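Local coordinates for protein Rio2 kinase (Chaetomium thermophilum, PDB 4GYI) that binds ADP and magnesium as an atypical RIO-family kinase, carries an active-site phosphoaspartate, and has an ATPase-dependent role in maturation of the pre-40S ribosomal subunit, at residues 173-178 with 218-223; 193-198 with 237-242; 202-207 with 287-292. All coordinates share one frame; numbering follows the deposited sequence.

All three contacts lie in the RIO kinase domain, and their segments alternate along the chain: first the leading segments 173-178, 193-198 and 202-207, then 218-223, 237-242 and 287-292. Helix 207-223 ties them together. Its start meets the end of helix 270-289 in interaction 3, its last turns meet the loop after helix 149-172 in interaction 1, and its N-terminal half (L210, L214) packs against M198 of interaction 2, L210 also against I238. Centres of interactions 1 and 2 are about 17 Å apart, those of 2 and 3 about 16 Å, those of 1 and 3 about 23 Å. P178 touches V193 beside the adenine of ADP, so interactions 1 and 2 meet at the nucleotide pocket.

Interaction 1 (173-178 with 218-223); sequences EGFPVP and ILRLAK
R220 lays its guanidinium flat over one face of the F175 ring. The two planes differ by only 9°, and R220 CZ stands 4.0 Å from the ring centroid, almost on the ring normal. This is a parallel cation-pi stack. The side chains run past each other in opposite directions, so the aliphatic part of R220 also covers the far rim: R220 CG is 3.7 Å from F175 CE1. R220 reaches this far because CG is anti to the backbone N (chi1 -175°) and the chain stays extended to NE. On the buried side, L221 adds a branch to the same end of the ring, with L221 CD2 3.8 Å from F175 CE1. L170 of helix 149-172 touches both F175 and L221, and H224 meets the F175 ring edge-to-face. This is the tight part of the contact.

The loop enters here through a Schellman motif that closes helix 149-172. G174 has positive phi, where a CB would jam against the carbonyl O of E173. P176 then centres an inverse gamma turn, and the chain runs on to P178, which touches ADP. The contact therefore joins the end of helix 207-223 to the loop that leads into strand 180-184 of the kinase domain.

The solvent side is polar and less closely packed. R220 NH1 gives a weak hydrogen bond to G174 O, 3.4 Å long but fairly straight at 161°. R220 NH2 comes within 3.0 Å of E173 O. Both carbonyl oxygens lie near the guanidinium plane, at its edge, which leaves its face to F175. The E173 carboxylate stays apart, with OE2 6.1 Å from R220 NH2; at that range its opposite charge could give only a modest pull. G174 is exposed, and E173 and R220 are partly so.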
loop_
_atom_site.group_PDB
_atom_site.type_symbol
_atom_site.label_atom_id
_atom_site.label_comp_id
_atom_site.label_asym_id
_atom_site.label_seq_id
_atom_site.Cartn_x
_atom_site.Cartn_y
_atom_site.Cartn_z
ATOM N N GLU A 173 10.372 -15.014 -5.907
ATOM C CA GLU A 173 11.679 -15.050 -6.554
ATOM C C GLU A 173 12.868 -15.059 -5.597
ATOM O O GLU A 173 14.008 -15.200 -6.032
ATOM C CB GLU A 173 11.826 -13.897 -7.539
ATOM C CG GLU A 173 11.014 -14.089 -8.778
ATOM C CD GLU A 173 11.270 -15.440 -9.411
ATOM O OE1 GLU A 173 10.372 -16.307 -9.322
ATOM O OE2 GLU A 173 12.368 -15.630 -9.982
ATOM N N GLY A 174 12.616 -14.898 -4.305
ATOM C CA GLY A 174 13.696 -14.862 -3.335
ATOM C C GLY A 174 14.220 -13.473 -2.970
ATOM O O GLY A 174 15.273 -13.357 -2.343
ATOM N N PHE A 175 13.504 -12.420 -3.356
ATOM C CA PHE A 175 13.874 -11.053 -2.956
ATOM C C PHE A 175 13.583 -10.803 -1.473
ATOM O O PHE A 175 12.641 -11.377 -0.918
ATOM C CB PHE A 175 13.109 -10.022 -3.761
ATOM C CG PHE A 175 13.617 -9.835 -5.149
ATOM C CD1 PHE A 175 14.471 -8.789 -5.450
ATOM C CD2 PHE A 175 13.215 -10.685 -6.167
ATOM C CE1 PHE A 175 14.932 -8.598 -6.737
ATOM C CE2 PHE A 175 13.672 -10.502 -7.458
ATOM C CZ PHE A 175 14.532 -9.458 -7.744
ATOM N N PRO A 176 14.391 -9.944 -0.823
ATOM C CA PRO A 176 14.141 -9.642 0.595
ATOM C C PRO A 176 13.008 -8.600 0.738
ATOM O O PRO A 176 13.244 -7.404 0.732
ATOM C CB PRO A 176 15.479 -9.088 1.071
ATOM C CG PRO A 176 16.078 -8.438 -0.181
ATOM C CD PRO A 176 15.596 -9.272 -1.349
ATOM N N VAL A 177 11.775 -9.078 0.835
ATOM C CA VAL A 177 10.622 -8.211 0.933
ATOM C C VAL A 177 9.753 -8.867 1.989
ATOM O O VAL A 177 9.989 -10.016 2.345
ATOM C CB VAL A 177 9.867 -8.135 -0.407
ATOM C CG1 VAL A 177 10.773 -7.556 -1.515
ATOM C CG2 VAL A 177 9.313 -9.520 -0.798
ATOM N N PRO A 178 8.758 -8.143 2.516
ATOM C CA PRO A 178 7.909 -8.792 3.519
ATOM C C PRO A 178 7.121 -9.927 2.885
ATOM O O PRO A 178 6.876 -9.892 1.686
ATOM C CB PRO A 178 6.947 -7.671 3.947
ATOM C CG PRO A 178 7.639 -6.406 3.570
ATOM C CD PRO A 178 8.401 -6.730 2.319
ATOM N N ILE A 218 19.162 -2.944 -6.769
ATOM C CA ILE A 218 18.582 -2.194 -7.887
ATOM C C ILE A 218 18.860 -2.910 -9.196
ATOM O O ILE A 218 17.978 -3.025 -10.044
ATOM C CB ILE A 218 19.145 -0.792 -7.978
ATOM C CG1 ILE A 218 18.668 0.032 -6.788
ATOM C CG2 ILE A 218 18.738 -0.134 -9.317
ATOM C CD1 ILE A 218 19.487 1.295 -6.569
ATOM N N LEU A 219 20.085 -3.417 -9.335
ATOM C CA LEU A 219 20.458 -4.178 -10.510
ATOM C C LEU A 219 19.722 -5.518 -10.560
ATOM O O LEU A 219 19.285 -5.940 -11.623
ATOM C CB LEU A 219 21.972 -4.374 -10.583
ATOM C CG LEU A 219 22.775 -3.074 -10.743
ATOM C CD1 LEU A 219 24.279 -3.356 -10.833
ATOM C CD2 LEU A 219 22.320 -2.270 -11.962
ATOM N N ARG A 220 19.557 -6.178 -9.418
ATOM C CA ARG A 220 18.806 -7.434 -9.419
ATOM C C ARG A 220 17.356 -7.202 -9.830
ATOM O O ARG A 220 16.809 -7.959 -10.639
ATOM C CB ARG A 220 18.870 -8.157 -8.068
ATOM C CG ARG A 220 18.189 -9.521 -8.106
ATOM C CD ARG A 220 18.344 -10.316 -6.806
ATOM N NE ARG A 220 17.614 -11.580 -6.908
ATOM C CZ ARG A 220 17.110 -12.267 -5.882
ATOM N NH1 ARG A 220 17.250 -11.842 -4.623
ATOM N NH2 ARG A 220 16.460 -13.399 -6.123
ATOM N N LEU A 221 16.730 -6.161 -9.274
ATOM C CA LEU A 221 15.379 -5.788 -9.685
ATOM C C LEU A 221 15.310 -5.567 -11.201
ATOM O O LEU A 221 14.417 -6.088 -11.869
ATOM C CB LEU A 221 14.904 -4.538 -8.947
ATOM C CG LEU A 221 14.373 -4.660 -7.515
ATOM C CD1 LEU A 221 14.165 -3.278 -6.941
ATOM C CD2 LEU A 221 13.054 -5.433 -7.464
ATOM N N ALA A 222 16.266 -4.817 -11.742
ATOM C CA ALA A 222 16.251 -4.454 -13.162
ATOM C C ALA A 222 16.394 -5.687 -14.054
ATOM O O ALA A 222 15.749 -5.782 -15.096
ATOM C CB ALA A 222 17.345 -3.447 -13.465
ATOM N N LYS A 223 17.236 -6.626 -13.629
ATOM C CA LYS A 223 17.387 -7.900 -14.323
ATOM C C LYS A 223 16.068 -8.672 -14.384
ATOM O O LYS A 223 15.855 -9.462 -15.300
ATOM C CB LYS A 223 18.504 -8.742 -13.691
ATOM C CG LYS A 223 18.147 -10.200 -13.430
ATOM C CD LYS A 223 19.387 -11.057 -13.310
ATOM C CE LYS A 223 20.121 -11.113 -14.642
ATOM N NZ LYS A 223 21.474 -11.726 -14.529
#

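Interaction 2 (193-198 with 237-242); sequences VDALPM and LIREEK. With ADP (adenosine-5'-diphosphate), chain B.
V193 and L237 meet beside the adenine of ADP. V193 N donates a 2.9 Å hydrogen bond to ADP N1, straight at 165°, and V193 CB packs 4.2 Å from L237 CD1. That same methyl of L237 lies 3.8 Å from ADP C2. The other branch of L237 turns to P197, with CD2 3.6 Å from P197 N. The two side chains lie side by side and point the same way. P197 CG reaches the ribose at O2', so one leucine and one proline touch the base and the sugar.

Strand pairing sets this first shell. I238 N donates to L196 O at 2.8 Å, an antiparallel hydrogen-bonded pair, and P197 with L237 is the adjoining non-hydrogen-bonded pair. A195 CB fits closely over the strand, 3.3 Å from I238 O. On the side away from the nucleotide, M198 CB rests on I238 CG1, and both side chains touch L210 of helix 207-223.

Further out, a salt bridge ties the turn to the strand. D194 centres an inverse gamma turn, and its chi1 of 64° sets CG between the backbone N and the carbonyl carbon. D194 OD1 meets R239 NH1 at 2.8 Å, nearly in the guanidinium plane, while the carboxylate is turned 42° from that plane. A poorly ordered E241 adds at most a long, weak ion pair to R239 NE.

S191 O, two residues before V193, is also hydrogen-bonded to ADP. The geometry is that of a protein-kinase hinge: a backbone segment reads the adenine edge and leads into a short strand paired with strand 236-242.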
loop_
_atom_site.group_PDB
_atom_site.type_symbol
_atom_site.label_atom_id
_atom_site.label_comp_id
_atom_site.label_asym_id
_atom_site.label_seq_id
_atom_site.Cartn_x
_atom_site.Cartn_y
_atom_site.Cartn_z
ATOM N N VAL A 193 8.310 -7.094 9.610
ATOM C CA VAL A 193 9.734 -7.362 9.464
ATOM C C VAL A 193 10.463 -6.819 10.679
ATOM O O VAL A 193 10.215 -5.694 11.094
ATOM C CB VAL A 193 10.290 -6.666 8.191
ATOM C CG1 VAL A 193 11.755 -6.970 8.009
ATOM C CG2 VAL A 193 9.514 -7.106 6.971
ATOM N N ASP A 194 11.366 -7.597 11.260
ATOM C CA ASP A 194 12.139 -7.088 12.396
ATOM C C ASP A 194 13.328 -6.244 11.901
ATOM O O ASP A 194 14.484 -6.616 12.012
ATOM C CB ASP A 194 12.564 -8.211 13.347
ATOM C CG ASP A 194 13.516 -9.204 12.700
ATOM O OD1 ASP A 194 13.309 -9.550 11.513
ATOM O OD2 ASP A 194 14.477 -9.630 13.382
ATOM N N ALA A 195 13.008 -5.103 11.320
ATOM C CA ALA A 195 14.010 -4.192 10.802
ATOM C C ALA A 195 13.400 -2.804 10.838
ATOM O O ALA A 195 12.183 -2.652 10.794
ATOM C CB ALA A 195 14.391 -4.571 9.377
ATOM N N LEU A 196 14.256 -1.800 10.935
ATOM C CA LEU A 196 13.841 -0.410 10.992
ATOM C C LEU A 196 14.357 0.317 9.747
ATOM O O LEU A 196 15.358 -0.098 9.158
ATOM C CB LEU A 196 14.432 0.219 12.246
ATOM C CG LEU A 196 14.209 -0.614 13.509
ATOM C CD1 LEU A 196 14.858 0.064 14.717
ATOM C CD2 LEU A 196 12.731 -0.833 13.748
ATOM N N PRO A 197 13.680 1.400 9.342
ATOM C CA PRO A 197 14.095 2.153 8.153
ATOM C C PRO A 197 15.575 2.542 8.237
ATOM O O PRO A 197 16.048 2.904 9.308
ATOM C CB PRO A 197 13.236 3.423 8.222
ATOM C CG PRO A 197 12.046 3.052 9.026
ATOM C CD PRO A 197 12.482 1.976 9.987
ATOM N N MET A 198 16.286 2.450 7.122
ATOM C CA MET A 198 17.693 2.851 7.053
ATOM C C MET A 198 17.922 4.308 7.507
ATOM O O MET A 198 18.966 4.641 8.056
ATOM C CB MET A 198 18.224 2.640 5.624
ATOM C CG MET A 198 19.704 2.931 5.458
ATOM S SD MET A 198 20.268 2.411 3.816
ATOM C CE MET A 198 19.165 3.349 2.740
ATOM N N LEU A 237 14.566 -1.143 4.816
ATOM C CA LEU A 237 14.638 -1.509 6.211
ATOM C C LEU A 237 15.942 -2.262 6.380
ATOM O O LEU A 237 16.367 -2.970 5.480
ATOM C CB LEU A 237 13.441 -2.402 6.597
ATOM C CG LEU A 237 12.015 -1.864 6.349
ATOM C CD1 LEU A 237 10.961 -2.678 7.096
ATOM C CD2 LEU A 237 11.887 -0.408 6.736
ATOM N N ILE A 238 16.575 -2.097 7.534
ATOM C CA ILE A 238 17.835 -2.748 7.809
ATOM C C ILE A 238 17.645 -3.727 8.948
ATOM O O ILE A 238 17.315 -3.320 10.058
ATOM C CB ILE A 238 18.906 -1.729 8.226
ATOM C CG1 ILE A 238 19.127 -0.689 7.119
ATOM C CG2 ILE A 238 20.218 -2.445 8.524
ATOM C CD1 ILE A 238 19.537 -1.304 5.810
ATOM N N ARG A 239 17.809 -5.019 8.673
ATOM C CA ARG A 239 17.818 -5.999 9.755
ATOM C C ARG A 239 19.231 -6.047 10.309
ATOM O O ARG A 239 20.189 -6.177 9.548
ATOM C CB ARG A 239 17.411 -7.392 9.267
ATOM C CG ARG A 239 16.711 -8.213 10.346
ATOM C CD ARG A 239 16.724 -9.716 10.088
ATOM N NE ARG A 239 16.459 -10.082 8.698
ATOM C CZ ARG A 239 15.252 -10.343 8.199
ATOM N NH1 ARG A 239 14.177 -10.274 8.973
ATOM N NH2 ARG A 239 15.117 -10.670 6.921
ATOM N N GLU A 240 19.366 -5.919 11.627
ATOM C CA GLU A 240 20.675 -5.962 12.269
ATOM C C GLU A 240 20.864 -7.290 12.994
ATOM O O GLU A 240 19.965 -7.747 13.701
ATOM C CB GLU A 240 20.817 -4.821 13.274
ATOM C CG GLU A 240 20.482 -3.438 12.739
ATOM C CD GLU A 240 20.581 -2.352 13.811
ATOM O OE1 GLU A 240 21.073 -2.655 14.926
ATOM O OE2 GLU A 240 20.170 -1.198 13.535
ATOM N N GLU A 241 22.025 -7.909 12.826
ATOM C CA GLU A 241 22.315 -9.159 13.530
ATOM C C GLU A 241 23.727 -9.182 14.099
ATOM O O GLU A 241 24.703 -8.901 13.394
ATOM C CB GLU A 241 22.105 -10.367 12.615
ATOM C CG GLU A 241 20.654 -10.586 12.196
ATOM C CD GLU A 241 20.540 -11.376 10.906
ATOM O OE1 GLU A 241 21.544 -12.002 10.507
ATOM O OE2 GLU A 241 19.453 -11.361 10.289
ATOM N N LYS A 242 23.833 -9.509 15.383
ATOM C CA LYS A 242 25.143 -9.692 15.976
ATOM C C LYS A 242 25.756 -10.983 15.449
ATOM O O LYS A 242 25.083 -12.017 15.347
ATOM C CB LYS A 242 25.069 -9.715 17.503
ATOM C CG LYS A 242 24.636 -8.399 18.133
ATOM C CD LYS A 242 25.297 -8.206 19.495
ATOM C CE LYS A 242 24.488 -7.286 20.400
ATOM N NZ LYS A 242 23.226 -7.930 20.867
HETATM P PB ADP B . 4.143 4.446 2.688
HETATM O O1B ADP B . 3.092 5.283 3.375
HETATM O O2B ADP B . 5.525 5.028 2.527
HETATM O O3B ADP B . 3.484 3.923 1.334
HETATM P PA ADP B . 5.472 2.014 3.502
HETATM O O1A ADP B . 6.686 2.705 2.943
HETATM O O2A ADP B . 5.061 0.683 2.885
HETATM O O3A ADP B . 4.224 3.035 3.498
HETATM O "O5'" ADP B . 5.686 1.888 5.081
HETATM C "C5'" ADP B . 5.926 3.069 5.858
HETATM C "C4'" ADP B . 6.755 2.714 7.091
HETATM O "O4'" ADP B . 6.110 1.674 7.847
HETATM C "C3'" ADP B . 8.145 2.159 6.781
HETATM O "O3'" ADP B . 9.141 3.172 6.599
HETATM C "C2'" ADP B . 8.444 1.290 7.984
HETATM O "O2'" ADP B . 8.799 2.104 9.107
HETATM C "C1'" ADP B . 7.084 0.748 8.344
HETATM N N9 ADP B . 6.769 -0.546 7.706
HETATM C C8 ADP B . 5.993 -0.715 6.619
HETATM N N7 ADP B . 5.854 -2.032 6.311
HETATM C C5 ADP B . 6.553 -2.709 7.245
HETATM C C6 ADP B . 6.828 -4.127 7.537
HETATM N N6 ADP B . 6.312 -5.092 6.748
HETATM N N1 ADP B . 7.598 -4.414 8.605
HETATM C C2 ADP B . 8.109 -3.457 9.412
HETATM N N3 ADP B . 7.897 -2.150 9.213
HETATM C C4 ADP B . 7.148 -1.729 8.161
#

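Interaction 3 (202-207 with 287-292); sequences SSVPDP and RRFHFV
F289 turns its CG anti to the carbonyl carbon (chi1 -47°), and V204 places CG2 likewise anti to its carbonyl carbon. With the ring turned by chi2 (-70°), F289 CE1 comes 3.7 Å from V204 CG2. The side chains cross at about a right angle. Both V204 CB and CG2 lean on the CE1 and CZ end of the ring.

P207 packs at the other end of F289, where P207 CG is 3.8 Å from F289 CB. P207 also touches F291, with the two CB atoms 3.9 Å apart. The proline thus sits against the CB atoms of two phenylalanines, while V204 takes the far end of the first ring.

R288 adds a polar edge. Its CG, anti to the backbone N (chi1 170°), lies over the centre of one face of the F289 ring. Beyond it the chain bends at chi2, and the guanidinium has F289 CE1 over one face. R288 NH2 hydrogen-bonds to V201 O, just before the segment, and comes 3.2 Å from S202 O. A water bridges the two sides, accepting from V204 N at 3.1 Å and, weakly, from R288 NH2.

This is surface packing at the edge of the kinase domain. D206 takes the N-cap position of helix 207-223 and bonds S209 OG through OD2. H290, with positive phi, ends the helical conformation of 270-289. F285 of that helix meets F289 edge-to-face, and Y211 of helix 207-223 meets F291. The contact joins the start of helix 207-223, and the loop leading from strand 196-197, to the end of helix 270-289.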
loop_
_atom_site.group_PDB
_atom_site.type_symbol
_atom_site.label_atom_id
_atom_site.label_comp_id
_atom_site.label_asym_id
_atom_site.label_seq_id
_atom_site.Cartn_x
_atom_site.Cartn_y
_atom_site.Cartn_z
ATOM N N SER A 202 21.654 3.734 13.321
ATOM C CA SER A 202 22.450 4.547 14.240
ATOM C C SER A 202 23.946 4.494 13.971
ATOM O O SER A 202 24.646 5.470 14.227
ATOM C CB SER A 202 22.150 4.216 15.705
ATOM O OG SER A 202 22.402 2.851 15.998
ATOM N N SER A 203 24.437 3.372 13.454
ATOM C CA SER A 203 25.862 3.264 13.154
ATOM C C SER A 203 26.177 2.240 12.077
ATOM O O SER A 203 25.843 1.057 12.207
ATOM C CB SER A 203 26.672 2.944 14.418
ATOM O OG SER A 203 26.632 1.558 14.712
ATOM N N VAL A 204 26.838 2.706 11.022
ATOM C CA VAL A 204 27.351 1.819 9.992
ATOM C C VAL A 204 28.864 1.987 9.856
ATOM O O VAL A 204 29.341 2.963 9.277
ATOM C CB VAL A 204 26.677 2.076 8.645
ATOM C CG1 VAL A 204 27.267 1.163 7.572
ATOM C CG2 VAL A 204 25.169 1.869 8.757
ATOM N N PRO A 205 29.624 1.043 10.427
ATOM C CA PRO A 205 31.086 1.110 10.347
ATOM C C PRO A 205 31.604 0.875 8.929
ATOM O O PRO A 205 32.673 1.379 8.617
ATOM C CB PRO A 205 31.541 -0.021 11.277
ATOM C CG PRO A 205 30.389 -0.229 12.210
ATOM C CD PRO A 205 29.169 0.012 11.377
ATOM N N ASP A 206 30.858 0.144 8.097
ATOM C CA ASP A 206 31.264 -0.155 6.714
ATOM C C ASP A 206 30.195 0.229 5.678
ATOM O O ASP A 206 29.461 -0.623 5.184
ATOM C CB ASP A 206 31.608 -1.642 6.580
ATOM C CG ASP A 206 32.206 -1.991 5.221
ATOM O OD1 ASP A 206 32.607 -1.067 4.478
ATOM O OD2 ASP A 206 32.288 -3.201 4.909
ATOM N N PRO A 207 30.104 1.523 5.349
ATOM C CA PRO A 207 29.112 2.010 4.385
ATOM C C PRO A 207 29.245 1.342 3.011
ATOM O O PRO A 207 28.236 1.095 2.355
ATOM C CB PRO A 207 29.440 3.503 4.268
ATOM C CG PRO A 207 30.122 3.843 5.547
ATOM C CD PRO A 207 30.892 2.619 5.941
ATOM N N ARG A 287 25.481 12.232 2.287
ATOM C CA ARG A 287 25.167 13.095 3.426
ATOM C C ARG A 287 25.212 12.387 4.789
ATOM O O ARG A 287 25.613 12.989 5.787
ATOM C CB ARG A 287 23.850 13.865 3.225
ATOM C CG ARG A 287 22.699 13.038 2.695
ATOM C CD ARG A 287 21.432 13.877 2.494
ATOM N NE ARG A 287 20.362 13.122 1.831
ATOM C CZ ARG A 287 19.444 12.386 2.460
ATOM N NH1 ARG A 287 19.450 12.289 3.783
ATOM N NH2 ARG A 287 18.516 11.743 1.763
ATOM N N ARG A 288 24.830 11.112 4.829
ATOM C CA ARG A 288 24.753 10.382 6.101
ATOM C C ARG A 288 26.070 9.723 6.544
ATOM O O ARG A 288 26.423 9.771 7.723
ATOM C CB ARG A 288 23.595 9.371 6.076
ATOM C CG ARG A 288 23.555 8.392 7.251
ATOM C CD ARG A 288 23.311 9.057 8.602
ATOM N NE ARG A 288 23.335 8.069 9.687
ATOM C CZ ARG A 288 24.381 7.830 10.482
ATOM N NH1 ARG A 288 25.512 8.514 10.340
ATOM N NH2 ARG A 288 24.296 6.904 11.429
ATOM N N PHE A 289 26.802 9.116 5.613
ATOM C CA PHE A 289 28.060 8.452 5.977
ATOM C C PHE A 289 29.287 9.068 5.302
ATOM O O PHE A 289 30.396 8.553 5.445
ATOM C CB PHE A 289 28.011 6.961 5.646
ATOM C CG PHE A 289 26.754 6.276 6.101
ATOM C CD1 PHE A 289 26.510 6.065 7.450
ATOM C CD2 PHE A 289 25.823 5.837 5.181
ATOM C CE1 PHE A 289 25.363 5.434 7.864
ATOM C CE2 PHE A 289 24.680 5.204 5.584
ATOM C CZ PHE A 289 24.439 5.007 6.930
ATOM N N HIS A 290 29.082 10.164 4.576
ATOM C CA HIS A 290 30.162 10.814 3.845
ATOM C C HIS A 290 30.908 9.806 2.986
ATOM O O HIS A 290 32.136 9.792 2.934
ATOM C CB HIS A 290 31.088 11.552 4.810
ATOM C CG HIS A 290 30.365 12.539 5.666
ATOM N ND1 HIS A 290 29.959 13.770 5.196
ATOM C CD2 HIS A 290 29.925 12.458 6.943
ATOM C CE1 HIS A 290 29.321 14.415 6.157
ATOM N NE2 HIS A 290 29.286 13.641 7.227
ATOM N N PHE A 291 30.129 8.953 2.329
ATOM C CA PHE A 291 30.660 7.918 1.459
ATOM C C PHE A 291 30.274 8.192 0.019
ATOM O O PHE A 291 29.141 8.573 -0.282
ATOM C CB PHE A 291 30.125 6.548 1.856
ATOM C CG PHE A 291 30.498 5.463 0.900
ATOM C CD1 PHE A 291 31.725 4.836 0.996
ATOM C CD2 PHE A 291 29.623 5.071 -0.104
ATOM C CE1 PHE A 291 32.080 3.833 0.103
ATOM C CE2 PHE A 291 29.970 4.067 -1.000
ATOM C CZ PHE A 291 31.194 3.450 -0.898
ATOM N N VAL A 292 31.229 7.971 -0.870
ATOM C CA VAL A 292 31.044 8.214 -2.285
ATOM C C VAL A 292 31.722 7.089 -3.039
ATOM O O VAL A 292 32.932 6.887 -2.905
ATOM C CB VAL A 292 31.703 9.539 -2.681
ATOM C CG1 VAL A 292 31.806 9.664 -4.208
ATOM C CG2 VAL A 292 30.944 10.709 -2.059
HETATM O O HOH W 1 27.167 5.695 11.546
#